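Local coordinates for protein putative pectin lyase (Geobacillus virus E2, PDB 7CHU) that forms the trimeric tailspike of a thermophilic bacteriophage and probably recognises, and perhaps cleaves, polysaccharide on the surface of the host cell, at residues D62-N65 with K66-I69; G81-D85 with G86-D90; Y322-N325 with N326-K330. One frame throughout, in Å; residues are numbered along the deposited sequence.

Contact 1 (D62-N65 with K66-I69); sequences DVQN and KIGI
On helix 60-70, which meets its counterparts in the other two subunits of the trimeric tailspike, Gln64 and Ile67 sit three residues apart and their side chains meet. The amide oxygen OE1 of Gln64 lies 4.0 Å from CB of Ile67, the two side chains running at a slant to one another. The bend in the glutamine explains the approach: its CB points off the turn, and a chi2 of -89° bends the chain so that OE1 swings toward the next turn. Ile67 also rests on the backbone, with its CB 3.4 Å from Gln64 O. Likewise, CG1 of Ile69 comes to 3.3 Å from Asn65 O.

Beneath the side chains runs the i to i+4 ladder of an alpha-helix. Gly68 N reaches Gln64 O at 2.9 Å and an N-H...O angle of 161°, and Ile69 N reaches Asn65 O at 3.2 Å. The start is slacker: Val63 O receives only weak bonds, from Lys66 N at 3.1 Å and Ile67 N at 3.4 Å.

In the trimer, Ile67 packs on Ile67 of the third subunit, and Gln64 NE2 bonds to Asp62 OD1 of that same chain. Lys66 NZ turns the other way, to Glu36 O and Gln64 OE1 of the second subunit. The chemistry is consistent with a helical bundle in which Ile67 forms an apolar layer and amide, carboxylate and ammonium groups bond from chain to chain beside it, so that each subunit helps satisfy its neighbours' polar groups.

Contact 2 (G81-D85 with G86-D90); sequences GTKGD and GVTDD
Two aspartates, one of them heading an Asx turn at Asp85, organise the loop that leads from strand 75-76 to helix 91-99, in the part of the chain related to pectate lyases, and each uses its carboxylate to collect backbone N-H groups. Asp90 takes a two-pronged grip on successive amides: Lys83 N meets OD1 of Asp90 at 2.8 Å and Gly84 N meets OD2 of Asp90 at 2.9 Å. Both donors arrive on the syn sides of the carboxylate, the glycine nearer its plane, and the pair fixes the rotation of the group. With CG set opposite the carbonyl carbon (chi1 -79°), the carboxylate extends across the loop, crossing the Thr82 side chain at about a right angle.

Asp85 works over a shorter span. Its chi1 of 64° tucks CG between the backbone N and the carbonyl carbon, which brings OD1 back over the following turn. There OD1 of Asp85 accepts from Val87 N at 2.9 Å, the bond that defines the Asx turn, and from Thr88 N at 3.0 Å. The two donors share one face of the carboxylate but differ in height: Val87 N stands well above the plane, whereas Thr88 N comes on the syn side, only 20° out of it. The corner at Gly86 to Thr88 is thus wrapped round one oxygen.

Lys83 bends repeatedly along its length and slants across Thr88, its CG 3.7 Å from the methyl CG2 of Thr88. Thr82 and Asp90 also touch Tyr122 of strand 120-124. A water hydrogen-bonds to Gly81 O (2.7 Å) and to OD1 of Asp90 (2.8 Å), joining the start of the loop to its end.

Contact 3 (Y322-N325 with N326-K330); sequences YQCN and NDFIK
Cys324 and Phe328 meet across the bend between strands 320-324 and 329-331. CB of Cys324 touches CE1 of Phe328 at 3.5 Å, and the sulfur stands obliquely to the ring, SG of Cys324 lying 5.2 Å from the centroid of Phe328 and 43° off the ring normal. With SG anti to the backbone N (chi1 177°), the thiol reaches along the bend to Asp327 O, 3.3 Å from SG of Cys324. The far end of the phenyl ring runs back along the incoming strand, where Gln323 N meets its edge close to the ring plane.

The bend itself is tight. Asn325 is the centre of an inverse gamma turn, closed by a weak bond from Asn326 N to Cys324 O of 3.0 Å. Past it, the amide oxygen of Asn326 serves two donors: Asp327 N, 2.7 Å from OD1 of Asn326, comes in at the side of the carbonyl, while Lys330 NZ, 3.0 Å from OD1 of Asn326, uses an in-plane lone pair. The same ammonium makes a salt bridge to OD2 of Asp327 at 2.8 Å, so one lysine ties both side chains.

Further out, neighbouring coils hold the parts in place. His306 packs edge-to-face with Phe328, Cys346 also touches Phe328, and Asp327 OD1 and OD2 bond to Tyr349 N and Asn352 ND2. Cys324 stacks on Cys346 of the next coil, and this coil-on-coil arrangement, with strand 320-324 pairing parallel with 342-346, is that of the right-handed parallel beta-helix of the pectate lyase-like family.

Overall arrangement
From the N terminus the chain passes through a small sheet domain into helix 60-70, where contact 1 joins successive turns and lies at the meeting of the three subunits. Strand 75-76 follows, and then contact 2 closes the loop that leads to helix 91-99, at the start of the coiled body; its centre is about 28 Å from that of contact 1. Many coils later contact 3 turns the corner between strands 320-324 and 329-331, its centre about 40 Å from that of contact 2 and about 58 Å from that of contact 1. The three are in series, with no nesting or crossing, and none touches another: each shapes its own stretch of an elongated molecule.

Contact 1 (D62-N65 with K66-I69)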
ATOM      1  N   ASP A  62      -1.594 -46.109 -20.863  1.00 38.43           N
ATOM      2  CA  ASP A  62      -2.476 -45.559 -19.843  1.00 38.16           C
ATOM      3  C   ASP A  62      -1.712 -44.661 -18.879  1.00 39.38           C
ATOM      4  O   ASP A  62      -2.197 -43.584 -18.505  1.00 42.70           O
ATOM      5  CB  ASP A  62      -3.176 -46.698 -19.106  1.00 42.67           C
ATOM      6  CG  ASP A  62      -4.143 -47.454 -20.000  1.00 46.81           C
ATOM      7  OD1 ASP A  62      -4.805 -46.800 -20.832  1.00 48.51           O
ATOM      8  OD2 ASP A  62      -4.238 -48.693 -19.876  1.00 45.44           O
ATOM      9  N   VAL A  63      -0.512 -45.082 -18.471  1.00 36.44           N
ATOM     10  CA  VAL A  63       0.329 -44.245 -17.624  1.00 35.44           C
ATOM     11  C   VAL A  63       0.595 -42.901 -18.292  1.00 35.05           C
ATOM     12  O   VAL A  63       0.665 -41.863 -17.620  1.00 34.14           O
ATOM     13  CB  VAL A  63       1.635 -44.994 -17.297  1.00 35.04           C
ATOM     14  CG1 VAL A  63       2.594 -44.101 -16.499  1.00 28.12           C
ATOM     15  CG2 VAL A  63       1.322 -46.290 -16.558  1.00 32.46           C
ATOM     16  N   GLN A  64       0.707 -42.895 -19.624  1.00 33.43           N
ATOM     17  CA  GLN A  64       0.975 -41.675 -20.377  1.00 33.92           C
ATOM     18  C   GLN A  64      -0.136 -40.648 -20.226  1.00 32.60           C
ATOM     19  O   GLN A  64       0.129 -39.441 -20.304  1.00 32.52           O
ATOM     20  CB  GLN A  64       1.168 -42.002 -21.858  1.00 37.19           C
ATOM     21  CG  GLN A  64       2.580 -42.395 -22.243  1.00 39.17           C
ATOM     22  CD  GLN A  64       3.447 -41.192 -22.616  1.00 47.21           C
ATOM     23  OE1 GLN A  64       3.341 -40.106 -22.018  1.00 41.07           O
ATOM     24  NE2 GLN A  64       4.310 -41.382 -23.618  1.00 42.54           N
ATOM     25  N   ASN A  65      -1.383 -41.097 -20.045  1.00 34.18           N
ATOM     26  CA  ASN A  65      -2.485 -40.157 -19.846  1.00 34.93           C
ATOM     27  C   ASN A  65      -2.286 -39.327 -18.576  1.00 32.35           C
ATOM     28  O   ASN A  65      -2.607 -38.131 -18.548  1.00 32.32           O
ATOM     29  CB  ASN A  65      -3.831 -40.892 -19.798  1.00 36.71           C
ATOM     30  CG  ASN A  65      -4.031 -41.871 -20.962  1.00 48.29           C
ATOM     31  OD1 ASN A  65      -3.801 -41.532 -22.130  1.00 49.52           O
ATOM     32  ND2 ASN A  65      -4.522 -43.074 -20.647  1.00 45.52           N
ATOM     33  N   LYS A  66      -1.761 -39.934 -17.516  1.00 30.34           N
ATOM     34  CA  LYS A  66      -1.461 -39.155 -16.321  1.00 32.54           C
ATOM     35  C   LYS A  66      -0.404 -38.100 -16.611  1.00 32.27           C
ATOM     36  O   LYS A  66      -0.520 -36.948 -16.159  1.00 26.42           O
ATOM     37  CB  LYS A  66      -1.008 -40.075 -15.185  1.00 32.88           C
ATOM     38  CG  LYS A  66      -2.110 -40.978 -14.667  1.00 36.34           C
ATOM     39  CD  LYS A  66      -1.838 -41.474 -13.253  1.00 38.84           C
ATOM     40  CE  LYS A  66      -0.682 -42.454 -13.238  1.00 37.55           C
ATOM     41  NZ  LYS A  66      -0.635 -43.258 -11.988  1.00 31.38           N
ATOM     42  N   ILE A  67       0.636 -38.475 -17.364  1.00 29.99           N
ATOM     43  CA  ILE A  67       1.678 -37.520 -17.720  1.00 27.19           C
ATOM     44  C   ILE A  67       1.079 -36.339 -18.467  1.00 28.38           C
ATOM     45  O   ILE A  67       1.376 -35.175 -18.173  1.00 23.56           O
ATOM     46  CB  ILE A  67       2.774 -38.193 -18.563  1.00 31.40           C
ATOM     47  CG1 ILE A  67       3.480 -39.275 -17.762  1.00 32.62           C
ATOM     48  CG2 ILE A  67       3.802 -37.126 -19.016  1.00 25.80           C
ATOM     49  CD1 ILE A  67       4.221 -38.715 -16.608  1.00 31.93           C
ATOM     50  N   GLY A  68       0.250 -36.625 -19.467  1.00 26.79           N
ATOM     51  CA  GLY A  68      -0.309 -35.552 -20.270  1.00 28.88           C
ATOM     52  C   GLY A  68      -1.098 -34.563 -19.438  1.00 26.31           C
ATOM     53  O   GLY A  68      -1.103 -33.364 -19.729  1.00 27.76           O
ATOM     54  N   ILE A  69      -1.764 -35.051 -18.392  1.00 24.79           N
ATOM     55  CA  ILE A  69      -2.478 -34.166 -17.481  1.00 24.90           C
ATOM     56  C   ILE A  69      -1.500 -33.275 -16.728  1.00 23.55           C
ATOM     57  O   ILE A  69      -1.711 -32.061 -16.608  1.00 23.83           O
ATOM     58  CB  ILE A  69      -3.355 -34.995 -16.521  1.00 21.60           C
ATOM     59  CG1 ILE A  69      -4.481 -35.687 -17.301  1.00 25.07           C
ATOM     60  CG2 ILE A  69      -3.931 -34.117 -15.426  1.00 20.76           C
ATOM     61  CD1 ILE A  69      -5.270 -36.679 -16.477  1.00 26.79           C
TER

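Contact 2 (G81-D85 with G86-D90)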
ATOM      1  N   GLY A  81      14.339 -27.736 -26.071  1.00 19.56           N
ATOM      2  CA  GLY A  81      15.767 -27.860 -26.271  1.00 22.18           C
ATOM      3  C   GLY A  81      16.650 -26.811 -25.623  1.00 21.76           C
ATOM      4  O   GLY A  81      17.826 -26.719 -25.997  1.00 18.71           O
ATOM      5  N   THR A  82      16.147 -26.029 -24.664  1.00 17.82           N
ATOM      6  CA  THR A  82      17.029 -25.124 -23.925  1.00 16.96           C
ATOM      7  C   THR A  82      18.050 -25.927 -23.136  1.00 18.40           C
ATOM      8  O   THR A  82      17.747 -27.008 -22.623  1.00 18.99           O
ATOM      9  CB  THR A  82      16.250 -24.232 -22.947  1.00 16.64           C
ATOM     10  OG1 THR A  82      15.537 -25.047 -21.999  1.00 16.75           O
ATOM     11  CG2 THR A  82      15.276 -23.321 -23.673  1.00 13.12           C
ATOM     12  N   LYS A  83      19.261 -25.397 -23.020  1.00 18.63           N
ATOM     13  CA  LYS A  83      20.248 -25.975 -22.110  1.00 20.59           C
ATOM     14  C   LYS A  83      20.345 -25.226 -20.793  1.00 19.37           C
ATOM     15  O   LYS A  83      20.718 -25.820 -19.779  1.00 22.76           O
ATOM     16  CB  LYS A  83      21.628 -26.011 -22.770  1.00 22.96           C
ATOM     17  CG  LYS A  83      21.557 -26.577 -24.178  1.00 29.58           C
ATOM     18  CD  LYS A  83      21.141 -28.064 -24.166  1.00 30.12           C
ATOM     19  CE  LYS A  83      22.016 -28.937 -25.076  1.00 35.33           C
ATOM     20  NZ  LYS A  83      22.242 -28.302 -26.406  1.00 42.07           N
ATOM     21  N   GLY A  84      20.060 -23.928 -20.785  1.00 19.24           N
ATOM     22  CA  GLY A  84      20.051 -23.191 -19.535  1.00 19.06           C
ATOM     23  C   GLY A  84      21.388 -23.156 -18.836  1.00 18.85           C
ATOM     24  O   GLY A  84      21.429 -23.045 -17.611  1.00 15.86           O
ATOM     25  N   ASP A  85      22.490 -23.227 -19.593  1.00 24.77           N
ATOM     26  CA  ASP A  85      23.841 -23.177 -19.040  1.00 22.08           C
ATOM     27  C   ASP A  85      24.564 -21.866 -19.323  1.00 22.87           C
ATOM     28  O   ASP A  85      25.730 -21.724 -18.942  1.00 23.65           O
ATOM     29  CB  ASP A  85      24.679 -24.361 -19.565  1.00 21.63           C
ATOM     30  CG  ASP A  85      24.910 -24.329 -21.101  1.00 25.56           C
ATOM     31  OD1 ASP A  85      24.389 -23.450 -21.835  1.00 25.34           O
ATOM     32  OD2 ASP A  85      25.656 -25.215 -21.578  1.00 29.13           O
ATOM     33  N   GLY A  86      23.914 -20.898 -19.962  1.00 18.57           N
ATOM     34  CA  GLY A  86      24.598 -19.662 -20.284  1.00 19.77           C
ATOM     35  C   GLY A  86      25.620 -19.760 -21.405  1.00 25.16           C
ATOM     36  O   GLY A  86      26.191 -18.738 -21.789  1.00 25.32           O
ATOM     37  N   VAL A  87      25.880 -20.948 -21.945  1.00 21.67           N
ATOM     38  CA  VAL A  87      26.874 -21.127 -23.004  1.00 22.73           C
ATOM     39  C   VAL A  87      26.207 -21.349 -24.356  1.00 23.42           C
ATOM     40  O   VAL A  87      26.528 -20.676 -25.335  1.00 24.75           O
ATOM     41  CB  VAL A  87      27.837 -22.286 -22.660  1.00 26.08           C
ATOM     42  CG1 VAL A  87      28.922 -22.388 -23.696  1.00 20.74           C
ATOM     43  CG2 VAL A  87      28.437 -22.072 -21.260  1.00 26.26           C
ATOM     44  N   THR A  88      25.284 -22.309 -24.425  1.00 20.14           N
ATOM     45  CA  THR A  88      24.503 -22.577 -25.620  1.00 22.40           C
ATOM     46  C   THR A  88      23.501 -21.458 -25.851  1.00 24.85           C
ATOM     47  O   THR A  88      22.838 -21.003 -24.913  1.00 19.54           O
ATOM     48  CB  THR A  88      23.753 -23.905 -25.459  1.00 22.75           C
ATOM     49  OG1 THR A  88      24.700 -24.950 -25.254  1.00 28.88           O
ATOM     50  CG2 THR A  88      22.878 -24.227 -26.672  1.00 21.94           C
ATOM     51  N   ASP A  89      23.403 -21.008 -27.102  1.00 20.59           N
ATOM     52  CA  ASP A  89      22.369 -20.061 -27.508  1.00 22.79           C
ATOM     53  C   ASP A  89      20.996 -20.714 -27.337  1.00 23.71           C
ATOM     54  O   ASP A  89      20.665 -21.667 -28.050  1.00 19.87           O
ATOM     55  CB  ASP A  89      22.612 -19.632 -28.954  1.00 20.44           C
ATOM     56  CG  ASP A  89      21.778 -18.432 -29.368  1.00 25.13           C
ATOM     57  OD1 ASP A  89      20.722 -18.168 -28.736  1.00 26.07           O
ATOM     58  OD2 ASP A  89      22.198 -17.729 -30.317  1.00 24.23           O
ATOM     59  N   ASP A  90      20.186 -20.199 -26.399  1.00 19.96           N
ATOM     60  CA  ASP A  90      18.854 -20.740 -26.151  1.00 18.58           C
ATOM     61  C   ASP A  90      17.747 -19.948 -26.846  1.00 18.20           C
ATOM     62  O   ASP A  90      16.568 -20.222 -26.608  1.00 16.98           O
ATOM     63  CB  ASP A  90      18.570 -20.815 -24.642  1.00 19.84           C
ATOM     64  CG  ASP A  90      19.232 -22.030 -23.974  1.00 19.73           C
ATOM     65  OD1 ASP A  90      19.440 -23.076 -24.646  1.00 19.27           O
ATOM     66  OD2 ASP A  90      19.565 -21.927 -22.781  1.00 18.23           O
TER
HETATM   67  O   HOH W   1      19.066 -24.529 -27.002  1.00 23.53           O

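Contact 3 (Y322-N325 with N326-K330)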
ATOM      1  N   TYR A 322      16.380   8.842  -2.511  1.00 16.64           N
ATOM      2  CA  TYR A 322      17.672   9.084  -1.878  1.00 20.18           C
ATOM      3  C   TYR A 322      18.754   9.295  -2.929  1.00 17.69           C
ATOM      4  O   TYR A 322      18.832   8.536  -3.901  1.00 17.77           O
ATOM      5  CB  TYR A 322      18.045   7.916  -0.948  1.00 18.94           C
ATOM      6  CG  TYR A 322      19.500   7.884  -0.559  1.00 20.07           C
ATOM      7  CD1 TYR A 322      20.030   8.845   0.280  1.00 18.36           C
ATOM      8  CD2 TYR A 322      20.345   6.908  -1.056  1.00 20.63           C
ATOM      9  CE1 TYR A 322      21.368   8.823   0.626  1.00 23.08           C
ATOM     10  CE2 TYR A 322      21.670   6.873  -0.721  1.00 20.76           C
ATOM     11  CZ  TYR A 322      22.179   7.826   0.128  1.00 22.73           C
ATOM     12  OH  TYR A 322      23.513   7.794   0.447  1.00 26.15           O
ATOM     13  N   GLN A 323      19.573  10.334  -2.725  1.00 15.46           N
ATOM     14  CA  GLN A 323      20.809  10.570  -3.464  1.00 14.95           C
ATOM     15  C   GLN A 323      20.579  10.801  -4.962  1.00 18.97           C
ATOM     16  O   GLN A 323      20.693   9.870  -5.769  1.00 17.90           O
ATOM     17  CB  GLN A 323      21.777   9.406  -3.242  1.00 16.63           C
ATOM     18  CG  GLN A 323      23.248   9.698  -3.578  1.00 15.55           C
ATOM     19  CD  GLN A 323      23.972  10.488  -2.475  1.00 20.81           C
ATOM     20  OE1 GLN A 323      23.338  11.045  -1.581  1.00 17.68           O
ATOM     21  NE2 GLN A 323      25.298  10.569  -2.567  1.00 21.36           N
ATOM     22  N   CYS A 324      20.226  12.045  -5.329  1.00 13.82           N
ATOM     23  CA  CYS A 324      19.966  12.460  -6.732  1.00 15.67           C
ATOM     24  C   CYS A 324      20.688  13.723  -7.151  1.00 19.15           C
ATOM     25  O   CYS A 324      20.566  14.754  -6.500  1.00 15.11           O
ATOM     26  CB  CYS A 324      18.457  12.614  -6.922  1.00 17.96           C
ATOM     27  SG  CYS A 324      17.937  13.207  -8.544  1.00 18.34           S
ATOM     28  N   ASN A 325      21.417  13.648  -8.259  1.00 18.50           N
ATOM     29  CA  ASN A 325      22.102  14.817  -8.790  1.00 18.89           C
ATOM     30  C   ASN A 325      21.183  15.623  -9.714  1.00 20.61           C
ATOM     31  O   ASN A 325      21.522  15.884 -10.867  1.00 20.02           O
ATOM     32  CB  ASN A 325      23.357  14.362  -9.540  1.00 19.92           C
ATOM     33  CG  ASN A 325      24.221  15.516  -9.999  1.00 25.59           C
ATOM     34  OD1 ASN A 325      24.163  16.617  -9.448  1.00 20.98           O
ATOM     35  ND2 ASN A 325      25.039  15.269 -11.016  1.00 21.09           N
ATOM     36  N   ASN A 326      20.045  16.053  -9.173  1.00 17.97           N
ATOM     37  CA  ASN A 326      18.975  16.713  -9.928  1.00 18.24           C
ATOM     38  C   ASN A 326      17.783  16.895  -8.993  1.00 16.72           C
ATOM     39  O   ASN A 326      17.934  16.779  -7.779  1.00 20.74           O
ATOM     40  CB  ASN A 326      18.571  15.906 -11.169  1.00 18.83           C
ATOM     41  CG  ASN A 326      17.972  16.779 -12.264  1.00 18.53           C
ATOM     42  OD1 ASN A 326      16.803  17.154 -12.203  1.00 18.59           O
ATOM     43  ND2 ASN A 326      18.781  17.107 -13.265  1.00 17.81           N
ATOM     44  N   ASP A 327      16.614  17.233  -9.529  1.00 17.10           N
ATOM     45  CA  ASP A 327      15.392  17.166  -8.733  1.00 18.44           C
ATOM     46  C   ASP A 327      15.048  15.698  -8.532  1.00 14.79           C
ATOM     47  O   ASP A 327      15.249  14.884  -9.433  1.00 17.53           O
ATOM     48  CB  ASP A 327      14.228  17.879  -9.422  1.00 18.08           C
ATOM     49  CG  ASP A 327      14.593  19.268  -9.902  1.00 20.08           C
ATOM     50  OD1 ASP A 327      15.093  20.072  -9.086  1.00 17.04           O
ATOM     51  OD2 ASP A 327      14.376  19.555 -11.097  1.00 19.88           O
ATOM     52  N   PHE A 328      14.554  15.343  -7.355  1.00 12.67           N
ATOM     53  CA  PHE A 328      14.093  13.987  -7.160  1.00 15.57           C
ATOM     54  C   PHE A 328      12.875  13.676  -8.053  1.00 15.72           C
ATOM     55  O   PHE A 328      12.806  12.611  -8.668  1.00 17.35           O
ATOM     56  CB  PHE A 328      13.634  13.779  -5.700  1.00 14.14           C
ATOM     57  CG  PHE A 328      14.736  13.402  -4.738  1.00 16.05           C
ATOM     58  CD1 PHE A 328      15.548  12.305  -4.976  1.00 12.03           C
ATOM     59  CD2 PHE A 328      14.939  14.136  -3.573  1.00 16.25           C
ATOM     60  CE1 PHE A 328      16.552  11.958  -4.087  1.00 13.53           C
ATOM     61  CE2 PHE A 328      15.941  13.794  -2.682  1.00 14.79           C
ATOM     62  CZ  PHE A 328      16.749  12.703  -2.940  1.00 16.90           C
ATOM     63  N   ILE A 329      11.920  14.611  -8.116  1.00 12.85           N
ATOM     64  CA  ILE A 329      10.753  14.482  -8.983  1.00 13.66           C
ATOM     65  C   ILE A 329      10.634  15.774  -9.776  1.00 13.99           C
ATOM     66  O   ILE A 329      10.347  16.830  -9.203  1.00 15.56           O
ATOM     67  CB  ILE A 329       9.447  14.224  -8.215  1.00 11.79           C
ATOM     68  CG1 ILE A 329       9.578  13.034  -7.251  1.00 14.89           C
ATOM     69  CG2 ILE A 329       8.285  13.963  -9.209  1.00 14.33           C
ATOM     70  CD1 ILE A 329       8.355  12.819  -6.395  1.00 11.64           C
ATOM     71  N   LYS A 330      10.807  15.691 -11.095  1.00 13.80           N
ATOM     72  CA  LYS A 330      10.671  16.846 -11.981  1.00 11.37           C
ATOM     73  C   LYS A 330       9.325  16.730 -12.687  1.00 14.49           C
ATOM     74  O   LYS A 330       9.124  15.829 -13.507  1.00 16.24           O
ATOM     75  CB  LYS A 330      11.826  16.882 -12.973  1.00 12.92           C
ATOM     76  CG  LYS A 330      11.989  18.152 -13.741  1.00 17.66           C
ATOM     77  CD  LYS A 330      13.074  17.976 -14.807  1.00 21.02           C
ATOM     78  CE  LYS A 330      14.046  19.141 -14.863  1.00 30.00           C
ATOM     79  NZ  LYS A 330      15.067  19.112 -13.749  1.00 33.42           N
TER